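Local structure of alpha-fucosidase GH29 (4PSR) at residues Y24-W35 with G337-A347; T302-S310 with K318-S328. The protein hydrolyses alpha-L-fucosidic bonds, probably releasing fucose alpha-1,6-linked to the reducing-end N-acetylglucosamine of glycoprotein glycans. All coordinates share one frame; numbering follows the deposited sequence. Where two conformers were deposited one is given.

Contact 1. Residues Y24-W35 with G337-A347. With FUL (beta-L-fucopyranose), chain M.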
loop_
_atom_site.group_PDB
_atom_site.type_symbol
_atom_site.label_atom_id
_atom_site.label_comp_id
_atom_site.label_asym_id
_atom_site.label_seq_id
_atom_site.Cartn_x
_atom_site.Cartn_y
_atom_site.Cartn_z
ATOM N N TYR A 24 -8.951 -7.827 -4.197
ATOM C CA TYR A 24 -7.923 -6.885 -3.777
ATOM C C TYR A 24 -7.239 -7.370 -2.509
ATOM O O TYR A 24 -6.026 -7.273 -2.376
ATOM C CB TYR A 24 -8.537 -5.484 -3.634
ATOM C CG TYR A 24 -7.635 -4.389 -3.074
ATOM C CD1 TYR A 24 -7.666 -4.066 -1.737
ATOM C CD2 TYR A 24 -6.769 -3.680 -3.898
ATOM C CE1 TYR A 24 -6.884 -3.057 -1.227
ATOM C CE2 TYR A 24 -5.984 -2.659 -3.398
ATOM C CZ TYR A 24 -6.049 -2.362 -2.061
ATOM O OH TYR A 24 -5.282 -1.360 -1.508
ATOM N N ARG A 25 -7.996 -7.946 -1.589
ATOM C CA ARG A 25 -7.412 -8.561 -0.409
ATOM C C ARG A 25 -6.550 -9.771 -0.769
ATOM O O ARG A 25 -5.545 -10.054 -0.094
ATOM C CB ARG A 25 -8.495 -8.974 0.594
ATOM C CG ARG A 25 -9.420 -7.844 1.041
ATOM C CD ARG A 25 -10.449 -8.305 2.054
ATOM N NE ARG A 25 -11.413 -7.230 2.330
ATOM C CZ ARG A 25 -11.732 -6.764 3.530
ATOM N NH1 ARG A 25 -11.214 -7.251 4.641
ATOM N NH2 ARG A 25 -12.618 -5.781 3.584
ATOM N N ASP A 26 -6.919 -10.468 -1.834
ATOM C CA ASP A 26 -6.155 -11.625 -2.264
ATOM C C ASP A 26 -4.847 -11.239 -2.937
ATOM O O ASP A 26 -3.926 -12.057 -3.018
ATOM C CB ASP A 26 -6.966 -12.433 -3.283
ATOM C CG ASP A 26 -8.163 -13.165 -2.685
ATOM O OD1 ASP A 26 -8.260 -13.327 -1.441
ATOM O OD2 ASP A 26 -9.024 -13.564 -3.503
ATOM N N ALA A 27 -4.797 -10.040 -3.500
ATOM C CA ALA A 27 -3.733 -9.660 -4.422
ATOM C C ALA A 27 -2.367 -9.466 -3.789
ATOM O O ALA A 27 -1.376 -9.911 -4.365
ATOM C CB ALA A 27 -4.126 -8.415 -5.194
ATOM N N LYS A 28 -2.342 -8.760 -2.657
ATOM C CA LYS A 28 -1.171 -8.522 -1.809
ATOM C C LYS A 28 -0.093 -7.590 -2.330
ATOM O O LYS A 28 0.385 -6.738 -1.574
ATOM C CB LYS A 28 -0.497 -9.806 -1.368
ATOM C CG LYS A 28 -1.452 -10.823 -0.675
ATOM C CD LYS A 28 -2.325 -10.200 0.411
ATOM C CE LYS A 28 -3.085 -11.251 1.167
ATOM N NZ LYS A 28 -4.012 -10.643 2.146
ATOM N N PHE A 29 0.306 -7.757 -3.586
ATOM C CA PHE A 29 1.493 -7.113 -4.139
ATOM C C PHE A 29 1.157 -6.518 -5.491
ATOM O O PHE A 29 0.610 -7.197 -6.366
ATOM C CB PHE A 29 2.631 -8.149 -4.287
ATOM C CG PHE A 29 3.875 -7.581 -4.901
ATOM C CD1 PHE A 29 4.561 -6.503 -4.329
ATOM C CD2 PHE A 29 4.380 -8.137 -6.071
ATOM C CE1 PHE A 29 5.727 -5.976 -4.944
ATOM C CE2 PHE A 29 5.533 -7.617 -6.679
ATOM C CZ PHE A 29 6.206 -6.546 -6.103
ATOM N N GLY A 30 1.428 -5.216 -5.638
ATOM C CA GLY A 30 1.315 -4.516 -6.901
ATOM C C GLY A 30 2.530 -3.657 -7.192
ATOM O O GLY A 30 3.390 -3.458 -6.320
ATOM N N VAL A 31 2.627 -3.167 -8.422
ATOM C CA VAL A 31 3.725 -2.317 -8.843
ATOM C C VAL A 31 3.213 -1.113 -9.628
ATOM O O VAL A 31 2.387 -1.228 -10.520
ATOM C CB VAL A 31 4.755 -3.109 -9.710
ATOM C CG1 VAL A 31 5.806 -2.179 -10.299
ATOM C CG2 VAL A 31 5.413 -4.203 -8.883
ATOM N N TYR A 32 3.756 0.058 -9.325
ATOM C CA TYR A 32 3.507 1.254 -10.113
ATOM C C TYR A 32 4.800 2.019 -10.338
ATOM O O TYR A 32 5.851 1.609 -9.864
ATOM C CB TYR A 32 2.377 2.147 -9.552
ATOM C CG TYR A 32 2.593 3.011 -8.305
ATOM C CD1 TYR A 32 1.910 4.212 -8.191
ATOM C CD2 TYR A 32 3.376 2.607 -7.246
ATOM C CE1 TYR A 32 2.026 4.996 -7.084
ATOM C CE2 TYR A 32 3.507 3.396 -6.110
ATOM C CZ TYR A 32 2.821 4.575 -6.030
ATOM O OH TYR A 32 2.946 5.334 -4.861
ATOM N N TRP A 33 4.727 3.088 -11.121
ATOM C CA TRP A 33 5.932 3.796 -11.510
ATOM C C TRP A 33 5.710 5.299 -11.610
ATOM O O TRP A 33 4.821 5.764 -12.309
ATOM C CB TRP A 33 6.522 3.238 -12.834
ATOM C CG TRP A 33 5.530 2.911 -13.893
ATOM C CD1 TRP A 33 5.125 3.693 -14.930
ATOM C CD2 TRP A 33 4.876 1.657 -14.063
ATOM N NE1 TRP A 33 4.220 3.014 -15.728
ATOM C CE2 TRP A 33 4.043 1.766 -15.197
ATOM C CE3 TRP A 33 4.863 0.474 -13.330
ATOM C CZ2 TRP A 33 3.238 0.722 -15.621
ATOM C CZ3 TRP A 33 4.051 -0.566 -13.762
ATOM C CH2 TRP A 33 3.250 -0.428 -14.885
ATOM N N HIS A 34 6.579 6.019 -10.916
ATOM C CA HIS A 34 6.655 7.471 -11.028
ATOM C C HIS A 34 7.568 7.824 -12.201
ATOM O O HIS A 34 8.765 8.032 -12.026
ATOM C CB HIS A 34 7.214 8.093 -9.738
ATOM C CG HIS A 34 6.239 8.166 -8.598
ATOM N ND1 HIS A 34 5.717 7.061 -7.959
ATOM C CD2 HIS A 34 5.728 9.244 -7.951
ATOM C CE1 HIS A 34 4.913 7.460 -6.982
ATOM N NE2 HIS A 34 4.910 8.778 -6.955
ATOM N N TRP A 35 6.968 7.946 -13.374
ATOM C CA TRP A 35 7.703 8.255 -14.590
ATOM C C TRP A 35 6.930 9.290 -15.343
ATOM O O TRP A 35 5.754 9.099 -15.637
ATOM C CB TRP A 35 7.851 6.999 -15.444
ATOM C CG TRP A 35 8.635 7.189 -16.715
ATOM C CD1 TRP A 35 9.929 7.584 -16.839
ATOM C CD2 TRP A 35 8.142 6.991 -18.035
ATOM N NE1 TRP A 35 10.271 7.639 -18.164
ATOM C CE2 TRP A 35 9.187 7.271 -18.918
ATOM C CE3 TRP A 35 6.903 6.600 -18.551
ATOM C CZ2 TRP A 35 9.050 7.153 -20.305
ATOM C CZ3 TRP A 35 6.764 6.471 -19.932
ATOM C CH2 TRP A 35 7.831 6.753 -20.787
ATOM N N GLY A 337 -2.640 -5.716 5.235
ATOM C CA GLY A 337 -2.530 -4.789 4.118
ATOM C C GLY A 337 -1.967 -5.363 2.839
ATOM O O GLY A 337 -1.476 -6.491 2.811
ATOM N N ASN A 338 -2.035 -4.557 1.776
ATOM C CA ASN A 338 -1.267 -4.774 0.541
ATOM C C ASN A 338 -0.066 -3.825 0.480
ATOM O O ASN A 338 -0.087 -2.754 1.100
ATOM C CB ASN A 338 -2.106 -4.507 -0.719
ATOM C CG ASN A 338 -3.165 -5.547 -0.978
ATOM O OD1 ASN A 338 -3.177 -6.625 -0.413
ATOM N ND2 ASN A 338 -4.095 -5.207 -1.858
ATOM N N MET A 339 0.933 -4.180 -0.322
ATOM C CA MET A 339 2.079 -3.315 -0.605
ATOM C C MET A 339 2.123 -3.014 -2.081
ATOM O O MET A 339 2.189 -3.936 -2.918
ATOM C CB MET A 339 3.397 -3.972 -0.180
ATOM C CG MET A 339 4.574 -2.984 -0.213
ATOM S SD MET A 339 6.126 -3.660 0.368
ATOM C CE MET A 339 6.545 -4.466 -1.122
ATOM N N LEU A 340 2.128 -1.729 -2.410
ATOM C CA LEU A 340 2.266 -1.258 -3.790
ATOM C C LEU A 340 3.671 -0.703 -3.947
ATOM O O LEU A 340 4.033 0.332 -3.344
ATOM C CB LEU A 340 1.213 -0.166 -4.083
ATOM C CG LEU A 340 1.328 0.552 -5.431
ATOM C CD1 LEU A 340 1.295 -0.422 -6.607
ATOM C CD2 LEU A 340 0.228 1.635 -5.551
ATOM N N LEU A 341 4.492 -1.413 -4.735
ATOM C CA LEU A 341 5.896 -1.081 -4.927
ATOM C C LEU A 341 6.140 -0.190 -6.123
ATOM O O LEU A 341 5.745 -0.491 -7.256
ATOM C CB LEU A 341 6.717 -2.369 -5.072
ATOM C CG LEU A 341 8.213 -2.208 -5.306
ATOM C CD1 LEU A 341 8.919 -1.553 -4.127
ATOM C CD2 LEU A 341 8.829 -3.563 -5.643
ATOM N N ASN A 342 6.838 0.914 -5.876
ATOM C CA ASN A 342 7.199 1.858 -6.930
ATOM C C ASN A 342 8.540 1.550 -7.564
ATOM O O ASN A 342 9.517 1.269 -6.835
ATOM C CB ASN A 342 7.215 3.299 -6.397
ATOM C CG ASN A 342 7.730 4.271 -7.402
ATOM O OD1 ASN A 342 7.015 4.640 -8.316
ATOM N ND2 ASN A 342 8.967 4.695 -7.246
ATOM N N ILE A 343 8.581 1.598 -8.900
ATOM C CA ILE A 343 9.823 1.511 -9.677
ATOM C C ILE A 343 10.026 2.812 -10.437
ATOM O O ILE A 343 9.088 3.631 -10.572
ATOM C CB ILE A 343 9.833 0.248 -10.611
ATOM C CG1 ILE A 343 8.778 0.373 -11.701
ATOM C CG2 ILE A 343 9.622 -0.998 -9.747
ATOM C CD1 ILE A 343 8.750 -0.831 -12.695
ATOM N N SER A 344 11.248 3.000 -10.934
ATOM C CA SER A 344 11.710 4.324 -11.372
ATOM C C SER A 344 12.469 4.280 -12.696
ATOM O O SER A 344 13.707 4.307 -12.698
ATOM C CB SER A 344 12.622 4.926 -10.305
ATOM O OG SER A 344 12.014 4.927 -9.018
ATOM N N PRO A 345 11.735 4.228 -13.814
ATOM C CA PRO A 345 12.414 4.271 -15.118
ATOM C C PRO A 345 13.134 5.606 -15.336
ATOM O O PRO A 345 12.691 6.659 -14.853
ATOM C CB PRO A 345 11.263 4.102 -16.121
ATOM C CG PRO A 345 10.101 3.536 -15.316
ATOM C CD PRO A 345 10.277 4.111 -13.932
ATOM N N MET A 346 14.215 5.572 -16.097
ATOM C CA MET A 346 14.902 6.785 -16.519
ATOM C C MET A 346 14.042 7.612 -17.449
ATOM O O MET A 346 13.026 7.139 -17.967
ATOM C CB MET A 346 16.217 6.426 -17.212
ATOM C CG MET A 346 17.088 5.564 -16.353
ATOM S SD MET A 346 18.827 5.442 -16.923
ATOM C CE MET A 346 18.630 4.863 -18.577
ATOM N N ALA A 347 14.398 8.882 -17.627
ATOM C CA ALA A 347 13.603 9.766 -18.456
ATOM C C ALA A 347 13.358 9.224 -19.866
ATOM O O ALA A 347 12.304 9.450 -20.453
ATOM C CB ALA A 347 14.229 11.173 -18.528
HETATM C C1 FUL M . 3.663 11.728 -1.841
HETATM C C2 FUL M . 4.064 12.559 -3.043
HETATM O O2 FUL M . 4.238 13.946 -2.714
HETATM C C3 FUL M . 5.354 11.966 -3.545
HETATM O O3 FUL M . 5.826 12.743 -4.622
HETATM C C4 FUL M . 5.065 10.547 -3.966
HETATM O O4 FUL M . 4.157 10.557 -5.064
HETATM C C5 FUL M . 4.486 9.779 -2.785
HETATM C C6 FUL M . 4.090 8.362 -3.139
HETATM O O5 FUL M . 3.336 10.416 -2.232
HETATM O O1 FUL M . 2.506 12.291 -1.278
HETATM O O HOH W 1 -2.944 -8.838 4.114
HETATM O O HOH W 2 11.396 7.272 -12.562
#
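His34 and Asn342 meet at the sugar-binding end of the seam where strands 29-33 and 337-343, first and last of the parallel eight-stranded TIM barrel, close the cylinder. Asn342 OD1 takes two bonds from one residue: His34 N at 3.0 Å, in the carbonyl plane, and His34 ND1 at 2.8 Å, from well above it. With ND1 held as a donor, the far edge of the imidazole presents NE2 to O4 of the bound L-fucose, 2.7 Å away; Asn342 ND2 in turn donates to Trp311 O.

Next to this pair, Tyr32 turns its ring toward the barrel interior; CG between the backbone N and the carbonyl carbon (chi1 74°) swings it so that Leu340 CD2 lies over the centre of one face, a CH-pi contact 3.7 Å from the centroid. The leucine fork serves two places at once, for CD1 rests against the backbone of Gly30, which has no side chain on this face. On the outer face, Phe29 CE1 packs at 3.7 Å against Leu341 CB, with Val31 and Ile343 following; helix 322-334 lies over Phe29, Met339 and Leu341.

Backbone bonds run from Met339 N to Lys28 O up to Ile343 N to Tyr32 O. Beyond them, Pro345 CB lies over the five-membered ring of Trp35. At the other end, Lys28 leaves helix 22-27 with positive phi. There Asn338 OD1 accepts from Tyr299 OH, and ND2 donates to Tyr24 O (2.9 Å) while lying 3.3 Å above the plane of the Tyr24 ring, over its centre.

Contact 2. Residues T302-S310 with K318-S328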
loop_
_atom_site.group_PDB
_atom_site.type_symbol
_atom_site.label_atom_id
_atom_site.label_comp_id
_atom_site.label_asym_id
_atom_site.label_seq_id
_atom_site.Cartn_x
_atom_site.Cartn_y
_atom_site.Cartn_z
ATOM N N THR A 302 -0.207 0.239 1.617
ATOM C CA THR A 302 0.878 1.188 1.756
ATOM C C THR A 302 1.693 1.146 0.462
ATOM O O THR A 302 1.626 0.170 -0.305
ATOM C CB THR A 302 1.699 0.919 3.013
ATOM O OG1 THR A 302 2.682 1.943 3.202
ATOM C CG2 THR A 302 2.417 -0.405 2.912
ATOM N N ASP A 303 2.462 2.192 0.227
ATOM C CA ASP A 303 3.368 2.248 -0.929
ATOM C C ASP A 303 4.830 2.162 -0.485
ATOM O O ASP A 303 5.195 2.692 0.567
ATOM C CB ASP A 303 3.182 3.541 -1.725
ATOM C CG ASP A 303 1.747 3.926 -1.842
ATOM O OD1 ASP A 303 0.969 3.148 -2.422
ATOM O OD2 ASP A 303 1.390 5.009 -1.298
ATOM N N ASP A 304 5.678 1.511 -1.271
ATOM C CA ASP A 304 7.103 1.464 -0.989
ATOM C C ASP A 304 7.845 1.691 -2.302
ATOM O O ASP A 304 7.215 1.905 -3.326
ATOM C CB ASP A 304 7.501 0.136 -0.367
ATOM C CG ASP A 304 8.567 0.305 0.706
ATOM O OD1 ASP A 304 9.585 0.999 0.453
ATOM O OD2 ASP A 304 8.375 -0.245 1.807
ATOM N N ALA A 305 9.176 1.644 -2.278
ATOM C CA ALA A 305 9.957 1.951 -3.474
ATOM C C ALA A 305 11.283 1.224 -3.429
ATOM O O ALA A 305 11.823 1.016 -2.345
ATOM C CB ALA A 305 10.164 3.455 -3.563
ATOM N N ILE A 306 11.790 0.782 -4.581
ATOM C CA ILE A 306 13.110 0.181 -4.626
ATOM C C ILE A 306 14.157 1.274 -4.283
ATOM O O ILE A 306 15.190 0.956 -3.799
ATOM C CB ILE A 306 13.397 -0.560 -5.999
ATOM C CG1 ILE A 306 12.313 -1.612 -6.276
ATOM C CG2 ILE A 306 14.760 -1.211 -5.987
ATOM C CD1 ILE A 306 12.460 -2.281 -7.638
ATOM N N SER A 307 13.929 2.424 -4.859
ATOM C CA SER A 307 14.858 3.498 -4.708
ATOM C C SER A 307 15.021 3.858 -3.247
ATOM O O SER A 307 14.067 3.856 -2.481
ATOM C CB SER A 307 14.332 4.687 -5.465
ATOM O OG SER A 307 15.082 5.802 -5.108
ATOM N N ALA A 308 16.275 4.086 -2.881
ATOM C CA ALA A 308 16.663 4.532 -1.564
ATOM C C ALA A 308 16.867 6.035 -1.614
ATOM O O ALA A 308 17.279 6.645 -0.629
ATOM C CB ALA A 308 17.927 3.849 -1.158
ATOM N N SER A 309 16.565 6.626 -2.769
ATOM C CA SER A 309 16.662 8.055 -2.937
ATOM C C SER A 309 15.181 8.597 -2.975
ATOM O O SER A 309 14.496 8.497 -1.979
ATOM C CB SER A 309 17.578 8.333 -4.151
ATOM O OG SER A 309 18.898 7.723 -3.970
ATOM N N SER A 310 14.748 9.174 -4.097
ATOM C CA SER A 310 13.394 9.569 -4.560
ATOM C C SER A 310 12.456 8.528 -5.225
ATOM O O SER A 310 12.869 7.392 -5.404
ATOM C CB SER A 310 13.671 10.767 -5.476
ATOM O OG SER A 310 13.183 10.675 -6.779
ATOM N N LYS A 318 20.324 5.506 -5.469
ATOM C CA LYS A 318 20.688 4.280 -4.772
ATOM C C LYS A 318 19.437 3.455 -4.529
ATOM O O LYS A 318 18.329 3.992 -4.487
ATOM C CB LYS A 318 21.383 4.574 -3.445
ATOM C CG LYS A 318 22.743 5.249 -3.602
ATOM C CD LYS A 318 23.581 5.152 -2.329
ATOM C CE LYS A 318 23.508 6.419 -1.496
ATOM N NZ LYS A 318 24.212 7.557 -2.151
ATOM N N TYR A 319 19.608 2.159 -4.346
ATOM C CA TYR A 319 18.475 1.244 -4.217
ATOM C C TYR A 319 18.565 0.399 -2.959
ATOM O O TYR A 319 19.658 0.110 -2.446
ATOM C CB TYR A 319 18.464 0.296 -5.412
ATOM C CG TYR A 319 18.381 0.998 -6.757
ATOM C CD1 TYR A 319 17.232 1.641 -7.134
ATOM C CD2 TYR A 319 19.426 0.978 -7.645
ATOM C CE1 TYR A 319 17.119 2.273 -8.341
ATOM C CE2 TYR A 319 19.324 1.609 -8.873
ATOM C CZ TYR A 319 18.156 2.247 -9.214
ATOM O OH TYR A 319 17.982 2.877 -10.425
ATOM N N TYR A 320 17.400 -0.035 -2.498
ATOM C CA TYR A 320 17.354 -1.038 -1.442
ATOM C C TYR A 320 17.461 -2.446 -1.996
ATOM O O TYR A 320 17.420 -2.668 -3.205
ATOM C CB TYR A 320 16.095 -0.869 -0.625
ATOM C CG TYR A 320 16.118 0.399 0.198
ATOM C CD1 TYR A 320 17.202 0.704 1.015
ATOM C CD2 TYR A 320 15.081 1.299 0.128
ATOM C CE1 TYR A 320 17.239 1.876 1.777
ATOM C CE2 TYR A 320 15.093 2.479 0.897
ATOM C CZ TYR A 320 16.185 2.760 1.708
ATOM O OH TYR A 320 16.243 3.923 2.478
ATOM N N SER A 321 17.649 -3.409 -1.099
ATOM C CA SER A 321 17.876 -4.780 -1.486
ATOM C C SER A 321 16.577 -5.565 -1.723
ATOM O O SER A 321 15.500 -5.203 -1.235
ATOM C CB SER A 321 18.649 -5.510 -0.380
ATOM O OG SER A 321 17.873 -5.626 0.805
ATOM N N SER A 322 16.711 -6.634 -2.504
ATOM C CA SER A 322 15.639 -7.614 -2.707
ATOM C C SER A 322 15.098 -8.105 -1.365
ATOM O O SER A 322 13.900 -8.194 -1.170
ATOM C CB SER A 322 16.178 -8.778 -3.547
ATOM O OG SER A 322 16.651 -8.292 -4.787
ATOM N N LYS A 323 15.994 -8.426 -0.444
ATOM C CA LYS A 323 15.630 -8.931 0.863
ATOM C C LYS A 323 14.729 -7.952 1.586
ATOM O O LYS A 323 13.691 -8.357 2.118
ATOM C CB LYS A 323 16.883 -9.262 1.692
ATOM C CG LYS A 323 16.579 -9.772 3.103
ATOM C CD LYS A 323 17.858 -9.994 3.919
ATOM C CE LYS A 323 18.712 -11.103 3.342
ATOM N NZ LYS A 323 17.994 -12.399 3.298
ATOM N N ALA A 324 15.096 -6.675 1.595
ATOM C CA ALA A 324 14.292 -5.664 2.254
ATOM C C ALA A 324 12.898 -5.575 1.631
ATOM O O ALA A 324 11.911 -5.394 2.342
ATOM C CB ALA A 324 14.984 -4.293 2.173
ATOM N N MET A 325 12.821 -5.659 0.304
ATOM C CA MET A 325 11.517 -5.588 -0.344
ATOM C C MET A 325 10.630 -6.771 -0.001
ATOM O O MET A 325 9.437 -6.589 0.262
ATOM C CB MET A 325 11.663 -5.416 -1.854
ATOM C CG MET A 325 12.380 -4.135 -2.293
ATOM S SD MET A 325 11.552 -2.606 -1.852
ATOM C CE MET A 325 12.383 -2.273 -0.319
ATOM N N VAL A 326 11.218 -7.971 0.005
ATOM C CA VAL A 326 10.448 -9.161 0.333
ATOM C C VAL A 326 10.034 -9.164 1.806
ATOM O O VAL A 326 8.875 -9.463 2.121
ATOM C CB VAL A 326 11.223 -10.431 -0.032
ATOM C CG1 VAL A 326 10.599 -11.683 0.580
ATOM C CG2 VAL A 326 11.295 -10.559 -1.570
ATOM N N HIS A 327 10.968 -8.892 2.723
ATOM C CA HIS A 327 10.605 -8.796 4.143
ATOM C C HIS A 327 9.546 -7.720 4.394
ATOM O O HIS A 327 8.650 -7.904 5.207
ATOM C CB HIS A 327 11.843 -8.553 4.999
ATOM C CG HIS A 327 12.782 -9.708 5.019
ATOM N ND1 HIS A 327 13.899 -9.729 5.822
ATOM C CD2 HIS A 327 12.771 -10.882 4.339
ATOM C CE1 HIS A 327 14.535 -10.874 5.639
ATOM N NE2 HIS A 327 13.871 -11.591 4.745
ATOM N N SER A 328 9.646 -6.609 3.672
ATOM C CA SER A 328 8.671 -5.537 3.819
ATOM C C SER A 328 7.295 -6.036 3.365
ATOM O O SER A 328 6.310 -5.787 4.033
ATOM C CB SER A 328 9.095 -4.287 3.059
ATOM O OG SER A 328 10.242 -3.707 3.683
HETATM O O HOH W 3 9.637 -1.069 3.841
#
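The ring of Tyr320 carries the methyl of Ala308 over the centre of one face in a CH-pi contact, CB lying 3.6 Å from the centroid, while Ala305 O lies at the ring's edge. A residue as small as alanine lets its backbone come this near an aromatic face; Ser307 to Ser309 were modelled in two conformers, and this CH-pi contact belongs to one of them. The neighbouring Tyr319 ring has Ile306 O at its edge, and Ile306 CG2 reaches its CD1 obliquely at 3.9 Å. The Tyr319 hydroxyl bonds Gln355 of helix 353-369.

These rings flank a single backbone bridge between Ser307 and Tyr319. Tyr320 N donates to Ile306 O almost straight, at 2.7 Å. In the conformer described, Ala308 N donates to Lys318 O and Ser309 OG accepts from Lys318 N; under the same proviso, Ser307 OG makes an ST turn by accepting from Ser309 N, and gives its own proton to Ser310 O.

The bridge lies within a beta-alpha-beta unit of the TIM barrel: strand 300-305 leads through this loop into helix 322-334, whose first turns, 322-328, run back nearly antiparallel to 302-305. Ser321 is the N-cap, a short hydroxyl suited to the place, and its OG accepts from Ala324 N at 3.1 Å. One turn further, Met325, bent at chi2 and chi3, lays SD 3.7 Å from Ala305 O. Asp304 OD1 accepts from Ala305 N and pairs with Arg289; a water joins OD2 to Ser328 OG, which also donates to Ala324 O at 2.7 Å.

In the fold
From the N terminus the chain enters helix 22-27 and strand 29-33, then travels through the other barrel strands and their helices before strand 337-343 returns beside the first. Contact 1 therefore closes a loop of about 300 residues and shuts the barrel. Contact 2 is nested inside it, closing a short loop, with only seven residues between 302-310 and 318-328. Helix 322-334 leads directly into strand 337-343, so this strand of contact 1 completes the beta-alpha-beta unit to which contact 2 belongs. The contacts also touch: Leu340 N probably bonds Thr302 O, and Asn342 N probably bonds Asp304 O, placing strand 300-305 on the other side of strand 337-343 from strand 29-33.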